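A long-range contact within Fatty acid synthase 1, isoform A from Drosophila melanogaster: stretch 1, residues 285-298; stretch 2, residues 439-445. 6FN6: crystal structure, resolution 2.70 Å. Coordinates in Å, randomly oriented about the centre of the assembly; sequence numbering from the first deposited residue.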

ATOM      1  N   HIS A 285     -21.388   3.062  63.391  1.00 38.09           N
ATOM      2  CA  HIS A 285     -22.774   3.508  63.270  1.00 43.70           C
ATOM      3  C   HIS A 285     -23.228   4.263  64.521  1.00 38.89           C
ATOM      4  O   HIS A 285     -23.909   5.286  64.430  1.00 34.55           O
ATOM      5  N   ALA A 286     -22.853   3.753  65.688  1.00 41.06           N
ATOM      6  CA  ALA A 286     -23.192   4.408  66.943  1.00 43.48           C
ATOM      7  C   ALA A 286     -22.665   5.840  66.939  1.00 41.69           C
ATOM      8  O   ALA A 286     -23.372   6.772  67.328  1.00 41.32           O
ATOM      9  N   LEU A 287     -21.425   6.012  66.496  1.00 42.99           N
ATOM     10  CA  LEU A 287     -20.822   7.338  66.397  1.00 42.02           C
ATOM     11  C   LEU A 287     -21.534   8.185  65.348  1.00 39.21           C
ATOM     12  O   LEU A 287     -21.716   9.388  65.527  1.00 39.56           O
ATOM     13  N   ASP A 288     -21.919   7.553  64.246  1.00 33.36           N
ATOM     14  CA  ASP A 288     -22.627   8.245  63.178  1.00 34.88           C
ATOM     15  C   ASP A 288     -23.972   8.770  63.673  1.00 32.22           C
ATOM     16  O   ASP A 288     -24.366   9.891  63.359  1.00 31.95           O
ATOM     17  N   VAL A 289     -24.674   7.951  64.449  1.00 32.68           N
ATOM     18  CA  VAL A 289     -25.962   8.349  64.996  1.00 32.09           C
ATOM     19  C   VAL A 289     -25.767   9.504  65.970  1.00 32.87           C
ATOM     20  O   VAL A 289     -26.553  10.451  65.989  1.00 32.21           O
ATOM     21  N   ALA A 290     -24.715   9.422  66.776  1.00 47.85           N
ATOM     22  CA  ALA A 290     -24.464  10.422  67.805  1.00 48.87           C
ATOM     23  C   ALA A 290     -24.256  11.802  67.195  1.00 45.87           C
ATOM     24  O   ALA A 290     -24.876  12.777  67.618  1.00 49.08           O
ATOM     25  N   ILE A 291     -23.379  11.882  66.201  1.00 35.89           N
ATOM     26  CA  ILE A 291     -23.072  13.153  65.557  1.00 35.11           C
ATOM     27  C   ILE A 291     -24.319  13.692  64.865  1.00 34.63           C
ATOM     28  O   ILE A 291     -24.560  14.900  64.847  1.00 34.93           O
ATOM     29  N   GLN A 292     -25.112  12.793  64.295  1.00 41.03           N
ATOM     30  CA  GLN A 292     -26.350  13.188  63.636  1.00 41.98           C
ATOM     31  C   GLN A 292     -27.287  13.909  64.597  1.00 41.82           C
ATOM     32  O   GLN A 292     -27.867  14.937  64.250  1.00 43.39           O
ATOM     33  N   VAL A 293     -27.438  13.363  65.799  1.00 40.15           N
ATOM     34  CA  VAL A 293     -28.307  13.959  66.806  1.00 39.95           C
ATOM     35  C   VAL A 293     -27.780  15.338  67.196  1.00 40.91           C
ATOM     36  O   VAL A 293     -28.556  16.272  67.398  1.00 41.92           O
ATOM     37  N   ILE A 294     -26.459  15.458  67.305  1.00 35.85           N
ATOM     38  CA  ILE A 294     -25.833  16.718  67.687  1.00 35.35           C
ATOM     39  C   ILE A 294     -26.070  17.765  66.605  1.00 34.35           C
ATOM     40  O   ILE A 294     -26.457  18.894  66.901  1.00 34.94           O
ATOM     41  N   ILE A 295     -25.831  17.392  65.353  1.00 33.80           N
ATOM     42  CA  ILE A 295     -26.048  18.300  64.233  1.00 35.64           C
ATOM     43  C   ILE A 295     -27.512  18.718  64.224  1.00 38.22           C
ATOM     44  O   ILE A 295     -27.835  19.897  64.074  1.00 39.21           O
ATOM     45  N   GLU A 296     -28.391  17.737  64.389  1.00 37.08           N
ATOM     46  CA  GLU A 296     -29.830  17.971  64.393  1.00 39.73           C
ATOM     47  C   GLU A 296     -30.231  18.987  65.463  1.00 43.19           C
ATOM     48  O   GLU A 296     -31.209  19.713  65.299  1.00 46.01           O
ATOM     49  N   ASN A 297     -29.469  19.034  66.554  1.00 50.20           N
ATOM     50  CA  ASN A 297     -29.805  19.887  67.691  1.00 53.95           C
ATOM     51  C   ASN A 297     -28.768  20.982  67.933  1.00 61.88           C
ATOM     52  O   ASN A 297     -28.470  21.323  69.077  1.00 64.66           O
ATOM     53  N   SER A 298     -28.222  21.534  66.856  1.00 86.18           N
ATOM     54  CA  SER A 298     -27.291  22.654  66.958  1.00 90.37           C
ATOM     55  C   SER A 298     -27.873  23.887  66.277  1.00 89.36           C
ATOM     56  O   SER A 298     -27.141  24.808  65.913  1.00 89.19           O
ATOM     57  N   VAL A 439     -21.099   0.443  76.098  1.00 48.86           N
ATOM     58  CA  VAL A 439     -22.226   1.267  75.678  1.00 45.93           C
ATOM     59  C   VAL A 439     -21.757   2.661  75.268  1.00 43.87           C
ATOM     60  O   VAL A 439     -20.826   3.208  75.860  1.00 42.37           O
ATOM     61  N   LEU A 440     -22.399   3.230  74.253  1.00 44.77           N
ATOM     62  CA  LEU A 440     -22.131   4.612  73.870  1.00 41.76           C
ATOM     63  C   LEU A 440     -23.230   5.510  74.438  1.00 41.67           C
ATOM     64  O   LEU A 440     -24.414   5.316  74.154  1.00 42.86           O
ATOM     65  N   VAL A 441     -22.831   6.485  75.249  1.00 37.50           N
ATOM     66  CA  VAL A 441     -23.784   7.349  75.931  1.00 37.31           C
ATOM     67  C   VAL A 441     -23.667   8.781  75.425  1.00 36.98           C
ATOM     68  O   VAL A 441     -22.586   9.371  75.436  1.00 37.43           O
ATOM     69  N   LEU A 442     -24.791   9.337  74.991  1.00 36.35           N
ATOM     70  CA  LEU A 442     -24.857  10.743  74.621  1.00 36.19           C
ATOM     71  C   LEU A 442     -25.545  11.522  75.745  1.00 36.60           C
ATOM     72  O   LEU A 442     -26.716  11.284  76.047  1.00 36.42           O
ATOM     73  N   ALA A 443     -24.815  12.453  76.354  1.00 38.49           N
ATOM     74  CA  ALA A 443     -25.318  13.176  77.519  1.00 37.85           C
ATOM     75  C   ALA A 443     -25.457  14.666  77.235  1.00 38.06           C
ATOM     76  O   ALA A 443     -24.783  15.210  76.361  1.00 37.99           O
ATOM     77  N   ARG A 444     -26.331  15.314  78.000  1.00 43.56           N
ATOM     78  CA  ARG A 444     -26.657  16.722  77.812  1.00 45.98           C
ATOM     79  C   ARG A 444     -27.299  17.266  79.088  1.00 49.20           C
ATOM     80  O   ARG A 444     -27.924  16.511  79.833  1.00 47.74           O
ATOM     81  N   LYS A 445     -27.131  18.559  79.356  1.00 51.03           N
ATOM     82  CA  LYS A 445     -27.835  19.186  80.472  1.00 53.65           C
ATOM     83  C   LYS A 445     -29.323  19.258  80.138  1.00 48.13           C
ATOM     84  O   LYS A 445     -29.698  19.615  79.023  1.00 48.07           O
TER

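Helix 285-296 lies almost parallel to strand 439-445, the axes 6° apart in direction and 9.7 Å at closest approach, so successive inward strand residues meet positions progressively farther along stretch 1. Because side chains alternate along a strand, Leu-440, Leu-442 and Arg-444 point toward stretch 1, while Val-441 and Ala-443 make no contact. Leu-440 and Leu-442 meet successive parts of the helix, and Arg-444 meets Asn-297 just beyond its end. No hydrogen bond crosses directly; the contact is mainly apolar and buries 344 Å² in all. Ala-286 points its CB toward the strand, 3.5 Å from CD2 of Leu-440, whose side chain is t at chi1 and p at chi2; the Ala-286 side chain is a single methyl, and CA of Ala-286 and CA of Leu-440 lie 7.0 Å apart. Leu-287 (m, t) leaves the helix sideways, but its end turns nearer, CD2 reaching 4.3 Å from CD2 of Leu-440. Asp-288 points away, its OD1 accepting a 2.8 Å hydrogen bond from NE2 of Gln-292 one turn on. Ala-290 again faces the strand, its CB 4.5 Å from Leu-440 CD2, and its CA lies 6.8 Å from CA of Leu-442. Ile-291 points away. Val-293 (chi1 t) points toward the strand and sets CG1 3.8 Å from CD2 of Leu-442, which repeats the t, p rotamer of Leu-440. Ile-294 (m, t) starts sideways, yet its end brings CD1 to 4.1 Å from Leu-442 CD1, so Leu-442 packs against both residues. Past the helix, Asn-297 (chi1 m) points toward the strand, its CB 3.8 Å from NH2 of Arg-444, while its ND2 donates to O of Val-293 at 2.9 Å. Arg-444 is t through chi3; its NH2 comes 3.5 Å from O of Asn-297, but the angle is poor for a hydrogen bond. Water 1 supplies the polar link, accepting from Arg-444 NH2 at 2.9 Å and donating a weak 3.3 Å bond to OD1 of Asn-297.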

ATOM      1  CB  HIS A 285     -23.700   2.319  63.009  1.00 50.48           C
ATOM      2  CG  HIS A 285     -23.670   1.825  61.599  1.00 53.56           C
ATOM      3  ND1 HIS A 285     -23.226   2.603  60.544  1.00 53.17           N
ATOM      4  CD2 HIS A 285     -24.022   0.637  61.057  1.00 55.55           C
ATOM      5  CE1 HIS A 285     -23.311   1.914  59.425  1.00 53.39           C
ATOM      6  NE2 HIS A 285     -23.793   0.712  59.707  1.00 54.80           N
ATOM      7  CB  ALA A 286     -22.628   3.627  68.124  1.00 44.36           C
ATOM      8  CB  LEU A 287     -19.332   7.236  66.057  1.00 42.65           C
ATOM      9  CG  LEU A 287     -18.426   6.621  67.126  1.00 44.78           C
ATOM     10  CD1 LEU A 287     -17.122   6.157  66.512  1.00 46.83           C
ATOM     11  CD2 LEU A 287     -18.165   7.621  68.240  1.00 45.59           C
ATOM     12  CB  ASP A 288     -22.826   7.318  61.982  1.00 45.22           C
ATOM     13  CG  ASP A 288     -23.097   8.074  60.698  1.00 51.24           C
ATOM     14  OD1 ASP A 288     -23.694   9.170  60.759  1.00 52.04           O
ATOM     15  OD2 ASP A 288     -22.700   7.576  59.625  1.00 54.50           O
ATOM     16  CB  VAL A 289     -26.668   7.164  65.685  1.00 32.32           C
ATOM     17  CG1 VAL A 289     -27.901   7.643  66.443  1.00 32.30           C
ATOM     18  CG2 VAL A 289     -27.049   6.105  64.670  1.00 32.15           C
ATOM     19  CB  ALA A 290     -23.257  10.028  68.637  1.00 49.21           C
ATOM     20  CB  ILE A 291     -21.900  13.003  64.568  1.00 33.59           C
ATOM     21  CG1 ILE A 291     -20.606  12.662  65.316  1.00 34.45           C
ATOM     22  CG2 ILE A 291     -21.719  14.271  63.732  1.00 33.69           C
ATOM     23  CD1 ILE A 291     -20.103  13.749  66.248  1.00 35.28           C
ATOM     24  CB  GLN A 292     -27.053  11.972  63.038  1.00 39.37           C
ATOM     25  CG  GLN A 292     -26.526  11.577  61.676  1.00 35.16           C
ATOM     26  CD  GLN A 292     -27.246  10.378  61.102  1.00 38.37           C
ATOM     27  OE1 GLN A 292     -28.473  10.303  61.142  1.00 40.80           O
ATOM     28  NE2 GLN A 292     -26.485   9.429  60.570  1.00 40.94           N
ATOM     29  CB  VAL A 293     -28.436  13.041  68.037  1.00 42.16           C
ATOM     30  CG1 VAL A 293     -29.220  13.735  69.157  1.00 42.96           C
ATOM     31  CG2 VAL A 293     -29.102  11.730  67.649  1.00 40.10           C
ATOM     32  CB  ILE A 294     -24.326  16.529  67.953  1.00 34.84           C
ATOM     33  CG1 ILE A 294     -24.113  15.568  69.120  1.00 35.09           C
ATOM     34  CG2 ILE A 294     -23.655  17.865  68.247  1.00 35.80           C
ATOM     35  CD1 ILE A 294     -22.692  15.069  69.252  1.00 38.10           C
ATOM     36  CB  ILE A 295     -25.631  17.649  62.886  1.00 36.58           C
ATOM     37  CG1 ILE A 295     -24.116  17.441  62.849  1.00 35.68           C
ATOM     38  CG2 ILE A 295     -26.074  18.508  61.701  1.00 33.12           C
ATOM     39  CD1 ILE A 295     -23.631  16.583  61.697  1.00 33.08           C
ATOM     40  CB  GLU A 296     -30.569  16.647  64.606  1.00 40.66           C
ATOM     41  CG  GLU A 296     -32.051  16.681  64.269  1.00 39.88           C
ATOM     42  CD  GLU A 296     -32.665  15.291  64.206  1.00 38.65           C
ATOM     43  OE1 GLU A 296     -33.267  14.948  63.164  1.00 36.53           O
ATOM     44  OE2 GLU A 296     -32.563  14.547  65.207  1.00 39.28           O
ATOM     45  CB  ASN A 297     -29.958  19.037  68.956  1.00 50.88           C
ATOM     46  CG  ASN A 297     -31.214  18.191  68.939  1.00 49.30           C
ATOM     47  OD1 ASN A 297     -32.310  18.685  69.206  1.00 51.08           O
ATOM     48  ND2 ASN A 297     -31.063  16.910  68.617  1.00 48.67           N
ATOM     49  CB  SER A 298     -25.939  22.297  66.342  1.00 93.87           C
ATOM     50  OG  SER A 298     -26.047  22.128  64.941  1.00 95.24           O
ATOM     51  CB  VAL A 439     -23.289   1.354  76.804  1.00 40.78           C
ATOM     52  CG1 VAL A 439     -22.689   1.973  78.064  1.00 41.95           C
ATOM     53  CG2 VAL A 439     -24.508   2.143  76.338  1.00 38.74           C
ATOM     54  CB  LEU A 440     -22.048   4.755  72.348  1.00 38.82           C
ATOM     55  CG  LEU A 440     -21.525   6.096  71.818  1.00 37.96           C
ATOM     56  CD1 LEU A 440     -20.060   6.304  72.198  1.00 40.30           C
ATOM     57  CD2 LEU A 440     -21.702   6.194  70.307  1.00 36.04           C
ATOM     58  CB  VAL A 441     -23.576   7.298  77.460  1.00 38.17           C
ATOM     59  CG1 VAL A 441     -24.633   8.126  78.174  1.00 38.07           C
ATOM     60  CG2 VAL A 441     -23.602   5.859  77.958  1.00 38.67           C
ATOM     61  CB  LEU A 442     -25.603  10.918  73.296  1.00 35.35           C
ATOM     62  CG  LEU A 442     -25.600  12.329  72.698  1.00 35.25           C
ATOM     63  CD1 LEU A 442     -24.199  12.756  72.291  1.00 35.59           C
ATOM     64  CD2 LEU A 442     -26.541  12.408  71.511  1.00 34.50           C
ATOM     65  CB  ALA A 443     -24.402  12.952  78.710  1.00 38.76           C
ATOM     66  CB  ARG A 444     -27.612  16.890  76.626  1.00 42.28           C
ATOM     67  CG  ARG A 444     -27.775  18.311  76.116  1.00 41.68           C
ATOM     68  CD  ARG A 444     -28.967  18.403  75.167  1.00 41.12           C
ATOM     69  NE  ARG A 444     -28.818  19.446  74.154  1.00 42.08           N
ATOM     70  CZ  ARG A 444     -29.727  19.717  73.221  1.00 40.07           C
ATOM     71  NH1 ARG A 444     -30.866  19.036  73.182  1.00 38.73           N
ATOM     72  NH2 ARG A 444     -29.507  20.678  72.334  1.00 37.78           N
ATOM     73  CB  LYS A 445     -27.288  20.587  80.770  1.00 60.90           C
ATOM     74  CG  LYS A 445     -25.967  20.603  81.530  1.00 68.83           C
ATOM     75  CD  LYS A 445     -25.585  22.016  81.965  1.00 75.76           C
ATOM     76  CE  LYS A 445     -25.958  22.285  83.418  1.00 79.21           C
ATOM     77  NZ  LYS A 445     -25.109  21.513  84.374  1.00 80.45           N
TER
HETATM   78  O   HOH W   1     -31.914  21.534  70.892  1.00 34.08           O